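Local coordinates for protein folylpolyglutamate synthase/dihydrofolate synthase (Thermotoga maritima, PDB 1O5Z) that probably adds glutamate to dihydropteroate and lengthens the polyglutamate tail of tetrahydrofolate, spending ATP and using magnesium, at residues 121-124 and 128-131; 255-260 and 282-287; 317-322 and 338-343. All coordinates share one frame; numbering follows the deposited sequence.

Contact 1: 121-124 and 128-131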
loop_
_atom_site.group_PDB
_atom_site.type_symbol
_atom_site.label_atom_id
_atom_site.label_comp_id
_atom_site.label_asym_id
_atom_site.label_seq_id
_atom_site.Cartn_x
_atom_site.Cartn_y
_atom_site.Cartn_z
ATOM N N GLU A 121 -7.861 -5.246 29.595
ATOM C CA GLU A 121 -7.015 -6.033 30.466
ATOM C C GLU A 121 -5.518 -5.859 30.173
ATOM O O GLU A 121 -4.757 -5.545 31.090
ATOM C CB GLU A 121 -7.419 -7.484 30.327
ATOM C CG GLU A 121 -6.783 -8.436 31.308
ATOM C CD GLU A 121 -6.905 -9.894 30.839
ATOM O OE1 GLU A 121 -5.876 -10.649 30.874
ATOM O OE2 GLU A 121 -8.035 -10.278 30.409
ATOM N N LEU A 122 -5.120 -6.065 28.912
ATOM C CA LEU A 122 -3.760 -5.860 28.430
ATOM C C LEU A 122 -3.322 -4.411 28.594
ATOM O O LEU A 122 -2.150 -4.132 28.851
ATOM C CB LEU A 122 -3.661 -6.217 26.935
ATOM C CG LEU A 122 -3.951 -7.662 26.514
ATOM C CD1 LEU A 122 -3.840 -7.883 25.000
ATOM C CD2 LEU A 122 -3.056 -8.642 27.269
ATOM N N ASP A 123 -4.262 -3.480 28.420
ATOM C CA ASP A 123 -3.955 -2.060 28.490
ATOM C C ASP A 123 -3.621 -1.577 29.855
ATOM O O ASP A 123 -3.150 -0.478 29.996
ATOM C CB ASP A 123 -5.083 -1.218 27.941
ATOM C CG ASP A 123 -5.054 -1.151 26.428
ATOM O OD1 ASP A 123 -6.031 -0.557 25.879
ATOM O OD2 ASP A 123 -4.122 -1.662 25.712
ATOM N N LYS A 124 -3.844 -2.386 30.867
ATOM C CA LYS A 124 -3.494 -1.992 32.218
ATOM C C LYS A 124 -2.002 -1.917 32.500
ATOM O O LYS A 124 -1.591 -1.285 33.471
ATOM C CB LYS A 124 -4.182 -2.924 33.203
ATOM C CG LYS A 124 -5.681 -2.677 33.173
ATOM C CD LYS A 124 -6.475 -3.609 34.059
ATOM C CE LYS A 124 -7.980 -3.277 33.958
ATOM N NZ LYS A 124 -8.284 -1.788 33.991
ATOM N N PHE A 128 2.396 -5.043 28.374
ATOM C CA PHE A 128 1.459 -5.924 27.667
ATOM C C PHE A 128 0.554 -5.184 26.710
ATOM O O PHE A 128 -0.102 -5.810 25.870
ATOM C CB PHE A 128 0.613 -6.736 28.640
ATOM C CG PHE A 128 1.426 -7.571 29.610
ATOM C CD1 PHE A 128 1.251 -7.447 30.977
ATOM C CD2 PHE A 128 2.381 -8.457 29.134
ATOM C CE1 PHE A 128 2.002 -8.197 31.872
ATOM C CE2 PHE A 128 3.133 -9.213 30.005
ATOM C CZ PHE A 128 2.952 -9.086 31.381
ATOM N N SER A 129 0.528 -3.869 26.798
ATOM C CA SER A 129 -0.408 -3.079 26.017
ATOM C C SER A 129 -0.100 -3.096 24.521
ATOM O O SER A 129 0.973 -2.684 24.133
ATOM C CB SER A 129 -0.375 -1.651 26.534
ATOM O OG SER A 129 -1.411 -0.908 25.951
ATOM N N PRO A 130 -1.008 -3.561 23.655
ATOM C CA PRO A 130 -0.673 -3.631 22.236
ATOM C C PRO A 130 -0.633 -2.241 21.582
ATOM O O PRO A 130 -1.336 -1.341 21.999
ATOM C CB PRO A 130 -1.771 -4.533 21.676
ATOM C CG PRO A 130 -2.904 -4.307 22.512
ATOM C CD PRO A 130 -2.389 -4.036 23.876
ATOM N N SER A 131 0.221 -2.074 20.584
ATOM C CA SER A 131 0.365 -0.806 19.866
ATOM C C SER A 131 -0.825 -0.639 18.933
ATOM O O SER A 131 -1.606 -1.561 18.746
ATOM C CB SER A 131 1.665 -0.803 19.046
ATOM O OG SER A 131 1.621 -1.779 18.001
#
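Asp-123 and Ser-129 meet across a tight helix-loop-helix connection, in which helix 105-122 ends and the chain turns back before entering helix 132-146 of the Mur ligase middle domain, which has a P-loop NTPase fold. The CA atoms of Asp-123 and Ser-129 are 4.4 Å apart, with only three residues between the two segments.

One direct hydrogen bond spans the turn, from Ser-129 OG to Asp-123 OD2 at 2.8 Å. The serine reaches it because its OG lies anti to the backbone N (chi1 -171°). The hydroxyl comes in from above the carboxylate plane, 46° out of it. The carboxylate has further partners: Lys-25 forms a salt bridge with OD2, and the hydroxyl of Tyr-21 bonds OD1, so both oxygens are engaged and the group is unlikely to turn easily. Lys-25 also bonds Pro-130 O, tying its ammonium group to both segments.

The backbones add proximity without a direct bond: Leu-122 O lies 3.4 Å from Ser-129 N, but the angle is too poor for a hydrogen bond.

Apolar packing fills the other part of the interface. Leu-122 CB rests against Pro-130 CD at 4.0 Å, while its CD2 only grazes Phe-128 CB. Leu-122, Phe-128 and Pro-130 all touch helix 36-44, through Met-40 or Leu-41, so this flank of the turn is covered by another helix. The ring of Phe-128 leads away from segment 121-124, so of its side chain it is CB that comes near Leu-122, next to the closer backbone.

The next helix is started by Ser-131 as N-cap. Its side chain caps a backbone N just beyond, and its own N is hydrogen-bonded to Glu-134 OE1, a pairing consistent with a capping box. Back at the turn, Pro-130 CD also approaches Asp-123 OD2, at 3.5 Å, with the two side chains crossing at about a right angle.

Contact 2: 255-260 and 282-287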
loop_
_atom_site.group_PDB
_atom_site.type_symbol
_atom_site.label_atom_id
_atom_site.label_comp_id
_atom_site.label_asym_id
_atom_site.label_seq_id
_atom_site.Cartn_x
_atom_site.Cartn_y
_atom_site.Cartn_z
ATOM N N CYS A 255 6.783 -15.134 -17.547
ATOM C CA CYS A 255 7.381 -16.482 -17.582
ATOM C C CYS A 255 7.690 -16.973 -16.183
ATOM O O CYS A 255 8.602 -16.471 -15.558
ATOM C CB CYS A 255 8.705 -16.475 -18.342
ATOM S SG CYS A 255 8.593 -15.979 -20.068
ATOM N N GLY A 256 6.956 -17.953 -15.688
ATOM C CA GLY A 256 7.278 -18.576 -14.400
ATOM C C GLY A 256 7.076 -20.057 -14.586
ATOM O O GLY A 256 7.491 -20.561 -15.596
ATOM N N GLU A 257 6.427 -20.758 -13.650
ATOM C CA GLU A 257 5.951 -22.117 -13.930
ATOM C C GLU A 257 5.110 -22.044 -15.178
ATOM O O GLU A 257 5.341 -22.772 -16.122
ATOM C CB GLU A 257 5.086 -22.656 -12.808
ATOM C CG GLU A 257 5.855 -23.184 -11.609
ATOM C CD GLU A 257 5.027 -24.157 -10.739
ATOM O OE1 GLU A 257 5.178 -25.398 -10.938
ATOM O OE2 GLU A 257 4.238 -23.699 -9.859
ATOM N N ASN A 258 4.140 -21.142 -15.160
ATOM C CA ASN A 258 3.319 -20.840 -16.309
ATOM C C ASN A 258 3.847 -19.658 -17.077
ATOM O O ASN A 258 4.588 -18.815 -16.561
ATOM C CB ASN A 258 1.899 -20.494 -15.896
ATOM C CG ASN A 258 1.284 -21.551 -15.025
ATOM O OD1 ASN A 258 1.490 -22.736 -15.248
ATOM N ND2 ASN A 258 0.561 -21.127 -13.987
ATOM N N THR A 259 3.397 -19.597 -18.318
ATOM C CA THR A 259 3.718 -18.537 -19.233
ATOM C C THR A 259 2.416 -17.929 -19.720
ATOM O O THR A 259 1.458 -18.636 -20.017
ATOM C CB THR A 259 4.565 -19.108 -20.364
ATOM O OG1 THR A 259 5.906 -19.257 -19.879
ATOM C CG2 THR A 259 4.675 -18.136 -21.552
ATOM N N PHE A 260 2.377 -16.605 -19.729
ATOM C CA PHE A 260 1.219 -15.860 -20.166
ATOM C C PHE A 260 1.733 -14.756 -21.075
ATOM O O PHE A 260 2.805 -14.187 -20.836
ATOM C CB PHE A 260 0.481 -15.282 -18.975
ATOM C CG PHE A 260 -0.018 -16.322 -18.014
ATOM C CD1 PHE A 260 0.499 -16.409 -16.727
ATOM C CD2 PHE A 260 -1.017 -17.228 -18.401
ATOM C CE1 PHE A 260 0.018 -17.385 -15.829
ATOM C CE2 PHE A 260 -1.506 -18.210 -17.513
ATOM C CZ PHE A 260 -0.982 -18.292 -16.233
ATOM N N THR A 282 4.337 -15.405 -6.635
ATOM C CA THR A 282 3.892 -15.663 -5.310
ATOM C C THR A 282 2.804 -16.724 -5.357
ATOM O O THR A 282 2.849 -17.706 -4.640
ATOM C CB THR A 282 3.407 -14.374 -4.717
ATOM O OG1 THR A 282 4.542 -13.498 -4.476
ATOM C CG2 THR A 282 2.739 -14.619 -3.324
ATOM N N LEU A 283 1.882 -16.552 -6.294
ATOM C CA LEU A 283 0.724 -17.431 -6.477
ATOM C C LEU A 283 1.117 -18.822 -7.001
ATOM O O LEU A 283 0.586 -19.846 -6.523
ATOM C CB LEU A 283 -0.316 -16.757 -7.401
ATOM C CG LEU A 283 -1.155 -15.640 -6.723
ATOM C CD1 LEU A 283 -2.052 -14.872 -7.673
ATOM C CD2 LEU A 283 -1.978 -16.188 -5.620
ATOM N N GLU A 284 2.039 -18.874 -7.952
ATOM C CA GLU A 284 2.584 -20.174 -8.379
ATOM C C GLU A 284 3.211 -20.963 -7.219
ATOM O O GLU A 284 2.906 -22.146 -7.015
ATOM C CB GLU A 284 3.617 -19.987 -9.487
ATOM C CG GLU A 284 3.033 -19.451 -10.799
ATOM C CD GLU A 284 4.061 -19.309 -11.899
ATOM O OE1 GLU A 284 5.282 -19.237 -11.626
ATOM O OE2 GLU A 284 3.646 -19.290 -13.060
ATOM N N ALA A 285 4.062 -20.287 -6.442
ATOM C CA ALA A 285 4.825 -20.884 -5.331
ATOM C C ALA A 285 3.951 -21.455 -4.227
ATOM O O ALA A 285 4.385 -22.225 -3.384
ATOM C CB ALA A 285 5.753 -19.831 -4.728
ATOM N N THR A 286 2.723 -21.012 -4.207
ATOM C CA THR A 286 1.789 -21.291 -3.140
ATOM C C THR A 286 1.092 -22.660 -3.369
ATOM O O THR A 286 0.631 -23.301 -2.412
ATOM C CB THR A 286 0.825 -20.098 -3.183
ATOM O OG1 THR A 286 0.409 -19.692 -1.876
ATOM C CG2 THR A 286 -0.384 -20.389 -3.983
ATOM N N GLY A 287 1.054 -23.097 -4.645
ATOM C CA GLY A 287 0.358 -24.278 -5.087
ATOM C C GLY A 287 -1.143 -24.119 -5.352
ATOM O O GLY A 287 -1.762 -25.023 -5.862
HETATM O O HOH W 1 1.595 -23.735 -8.797
#
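Glu-284 carries this contact with its carboxylate, which receives two consecutive backbone N-H groups from the opposite segment. Glu-257 N donates to Glu-284 OE1 at 2.8 Å, with an N-H...O angle of 151°. Asn-258 N donates to Glu-284 OE2, also at 2.8 Å and somewhat straighter at 163°. Both donors come from above the carboxylate plane. Glu-284 is extended beyond CG, and this stretches the carboxylate from the helix to the loop.

Around these bonds the fit is close. Gly-256 CA comes within 3.5 Å of Glu-284 OE1, on the side where a beta carbon would collide with that oxygen. Glu-257 CB packs on Glu-284 CD at 3.6 Å, and Asn-258 CB lies beside OE2. The chains of Glu-257 and Glu-284 run alongside each other, pointing opposite ways, and their carboxylates stand nearly perpendicular. The like charges stay apart, with Glu-257 OE2 4.9 Å from Glu-284 OE1. A water links the two residues, donating to Glu-257 OE2 and to Glu-284 O.

In the next shell, Lys-281 forms a salt bridge with Glu-284 OE1, which probably offsets part of the negative charge, and the hydroxyl of Tyr-254 is hydrogen-bonded to the same oxygen. The loop is shaped by its own bond, Gly-256 N to Asn-258 O at 2.7 Å. This is the tight turn of a beta-hairpin, joining strands 250-255 and 259-265 of a small antiparallel sheet, held at the surface by a glutamate from the C-terminal end of helix 271-286.

Contact 3: 317-322 and 338-343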
loop_
_atom_site.group_PDB
_atom_site.type_symbol
_atom_site.label_atom_id
_atom_site.label_comp_id
_atom_site.label_asym_id
_atom_site.label_seq_id
_atom_site.Cartn_x
_atom_site.Cartn_y
_atom_site.Cartn_z
ATOM N N MET A 317 -8.411 14.276 -16.439
ATOM C CA MET A 317 -7.515 13.328 -15.805
ATOM C C MET A 317 -6.902 13.944 -14.612
ATOM O O MET A 317 -6.505 15.102 -14.662
ATOM C CB MET A 317 -6.351 12.947 -16.670
ATOM C CG MET A 317 -6.727 12.475 -17.973
ATOM S SD MET A 317 -5.696 11.059 -18.365
ATOM C CE MET A 317 -6.812 9.822 -17.645
ATOM N N TYR A 318 -6.776 13.114 -13.586
ATOM C CA TYR A 318 -6.049 13.409 -12.368
ATOM C C TYR A 318 -4.976 12.370 -12.152
ATOM O O TYR A 318 -5.243 11.191 -12.214
ATOM C CB TYR A 318 -6.992 13.367 -11.188
ATOM C CG TYR A 318 -7.992 14.453 -11.264
ATOM C CD1 TYR A 318 -9.229 14.244 -11.848
ATOM C CD2 TYR A 318 -7.689 15.691 -10.775
ATOM C CE1 TYR A 318 -10.132 15.261 -11.949
ATOM C CE2 TYR A 318 -8.587 16.732 -10.859
ATOM C CZ TYR A 318 -9.803 16.515 -11.436
ATOM O OH TYR A 318 -10.662 17.569 -11.531
ATOM N N ILE A 319 -3.757 12.820 -11.899
ATOM C CA ILE A 319 -2.676 11.935 -11.527
ATOM C C ILE A 319 -2.520 12.114 -10.022
ATOM O O ILE A 319 -2.042 13.133 -9.567
ATOM C CB ILE A 319 -1.392 12.270 -12.299
ATOM C CG1 ILE A 319 -1.645 12.165 -13.814
ATOM C CG2 ILE A 319 -0.282 11.280 -11.927
ATOM C CD1 ILE A 319 -2.109 13.438 -14.540
ATOM N N LEU A 320 -2.990 11.120 -9.273
ATOM C CA LEU A 320 -2.955 11.156 -7.832
ATOM C C LEU A 320 -1.718 10.395 -7.439
ATOM O O LEU A 320 -1.617 9.195 -7.662
ATOM C CB LEU A 320 -4.209 10.500 -7.227
ATOM C CG LEU A 320 -5.557 11.078 -7.747
ATOM C CD1 LEU A 320 -6.766 10.257 -7.293
ATOM C CD2 LEU A 320 -5.699 12.518 -7.386
ATOM N N ASP A 321 -0.759 11.100 -6.857
ATOM C CA ASP A 321 0.411 10.454 -6.369
ATOM C C ASP A 321 0.836 11.066 -5.076
ATOM O O ASP A 321 1.120 12.267 -5.016
ATOM C CB ASP A 321 1.528 10.555 -7.390
ATOM C CG ASP A 321 2.683 9.626 -7.069
ATOM O OD1 ASP A 321 2.871 8.646 -7.837
ATOM O OD2 ASP A 321 3.456 9.799 -6.084
ATOM N N GLY A 322 0.935 10.229 -4.056
ATOM C CA GLY A 322 1.277 10.681 -2.735
ATOM C C GLY A 322 2.732 11.029 -2.486
ATOM O O GLY A 322 3.075 11.262 -1.327
ATOM N N LEU A 338 6.519 9.128 -19.189
ATOM C CA LEU A 338 6.160 7.951 -19.956
ATOM C C LEU A 338 4.765 8.050 -20.501
ATOM O O LEU A 338 4.512 7.689 -21.627
ATOM C CB LEU A 338 6.216 6.706 -19.094
ATOM C CG LEU A 338 7.579 6.079 -18.869
ATOM C CD1 LEU A 338 7.399 4.906 -17.943
ATOM C CD2 LEU A 338 8.233 5.647 -20.190
ATOM N N TYR A 339 3.853 8.523 -19.687
ATOM C CA TYR A 339 2.458 8.414 -20.005
ATOM C C TYR A 339 1.855 9.724 -20.487
ATOM O O TYR A 339 0.744 9.730 -21.009
ATOM C CB TYR A 339 1.709 7.917 -18.764
ATOM C CG TYR A 339 1.963 6.446 -18.453
ATOM C CD1 TYR A 339 2.824 6.062 -17.441
ATOM C CD2 TYR A 339 1.328 5.439 -19.166
ATOM C CE1 TYR A 339 3.035 4.719 -17.149
ATOM C CE2 TYR A 339 1.546 4.112 -18.882
ATOM C CZ TYR A 339 2.394 3.753 -17.872
ATOM O OH TYR A 339 2.620 2.425 -17.590
ATOM N N PHE A 340 2.570 10.835 -20.313
ATOM C CA PHE A 340 2.014 12.173 -20.613
ATOM C C PHE A 340 2.943 13.022 -21.435
ATOM O O PHE A 340 2.914 14.237 -21.345
ATOM C CB PHE A 340 1.673 12.877 -19.311
ATOM C CG PHE A 340 0.562 12.216 -18.591
ATOM C CD1 PHE A 340 -0.758 12.475 -18.954
ATOM C CD2 PHE A 340 0.816 11.269 -17.615
ATOM C CE1 PHE A 340 -1.817 11.840 -18.295
ATOM C CE2 PHE A 340 -0.216 10.639 -16.967
ATOM C CZ PHE A 340 -1.547 10.927 -17.299
ATOM N N ASN A 341 3.748 12.374 -22.254
ATOM C CA ASN A 341 4.853 13.047 -22.906
ATOM C C ASN A 341 4.462 14.365 -23.633
ATOM O O ASN A 341 4.975 15.473 -23.304
ATOM C CB ASN A 341 5.524 12.089 -23.849
ATOM C CG ASN A 341 6.781 12.661 -24.431
ATOM O OD1 ASN A 341 7.586 13.231 -23.712
ATOM N ND2 ASN A 341 6.964 12.511 -25.738
ATOM N N GLY A 342 3.522 14.267 -24.576
ATOM C CA GLY A 342 3.006 15.471 -25.267
ATOM C C GLY A 342 2.046 16.366 -24.462
ATOM O O GLY A 342 1.665 17.448 -24.916
ATOM N N GLU A 343 1.662 15.939 -23.270
ATOM C CA GLU A 343 0.533 16.543 -22.586
ATOM C C GLU A 343 0.871 17.771 -21.766
ATOM O O GLU A 343 1.881 17.766 -21.055
ATOM C CB GLU A 343 -0.089 15.516 -21.666
ATOM C CG GLU A 343 -0.920 14.507 -22.421
ATOM C CD GLU A 343 -2.229 15.121 -22.863
ATOM O OE1 GLU A 343 -3.099 15.370 -21.958
ATOM O OE2 GLU A 343 -2.344 15.368 -24.098
#
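Ile-319 and Phe-340 face each other across a strand and a helix exit, their CA atoms 10.2 Å apart, with Phe-340 the first residue to leave helical geometry after helix 326-339 and the start of a type I beta turn closed by Glu-343 N to Phe-340 O at 2.9 Å.

The gap between the backbones is spanned by side chains alone, with no hydrogen bond across it. Met-317, Ile-319 and Phe-340 all start out toward the opposite segment. Ile-319 comes over one face of the Phe-340 ring: its CD1 lies 4.2 Å from the ring centroid and 28° off the normal, a CH-pi contact. Nearer the rim, Ile-319 CG1 touches Phe-340 CZ at 3.7 Å. The chi2 of Ile-319, 91°, turns CD1 over the ring, away from the usual staggered positions.

Strand 316-320, helix 326-339 and strand 345-349 form a beta-alpha-beta crossover in the Mur ligase glutamate ligase domain; the two strands run parallel, with 414-418 between them. Phe-340 thus comes from the end of the crossover helix and packs back on the first strand.

Met-317 approaches differently, at the ring edge. Its SD lies near the ring plane, 84° off the normal and 5.2 Å from the centroid, a Met-aromatic contact in which CE1 is the nearest ring atom. Replacing Phe-340 with an alanine would probably open a gap beside Ile-319 CD1 and leave Met-317 SD without its aromatic partner.

Outside the two segments, Ile-310 of strand 309-313 touches both Met-317 and Ile-319. Leu-247 packs on Met-317, and Val-416 of strand 414-418 on Ile-319. The backbone of Ile-319 is hydrogen-bonded to Thr-415 and Val-417 of that same strand.

The three contacts share no secondary-structure element and follow one another along the chain. Contact 3 is buried, contact 1 partly buried, and contact 2 lies at the surface. Their chemistry follows this order: contact 3 is wholly apolar across its segments, contact 1 combines one side-chain hydrogen bond with aliphatic packing, and contact 2 depends on a carboxylate taking backbone N-H groups, with a water beside it. Contact 1 closes a short local turn between helices, whereas contact 2 joins a helix end to a hairpin turn, and contact 3 the residue just after a helix to a strand. Contacts 1 and 3 lie on opposite sides of the chain's centre; contacts 2 and 3 approach within about 17 Å, nearest atoms.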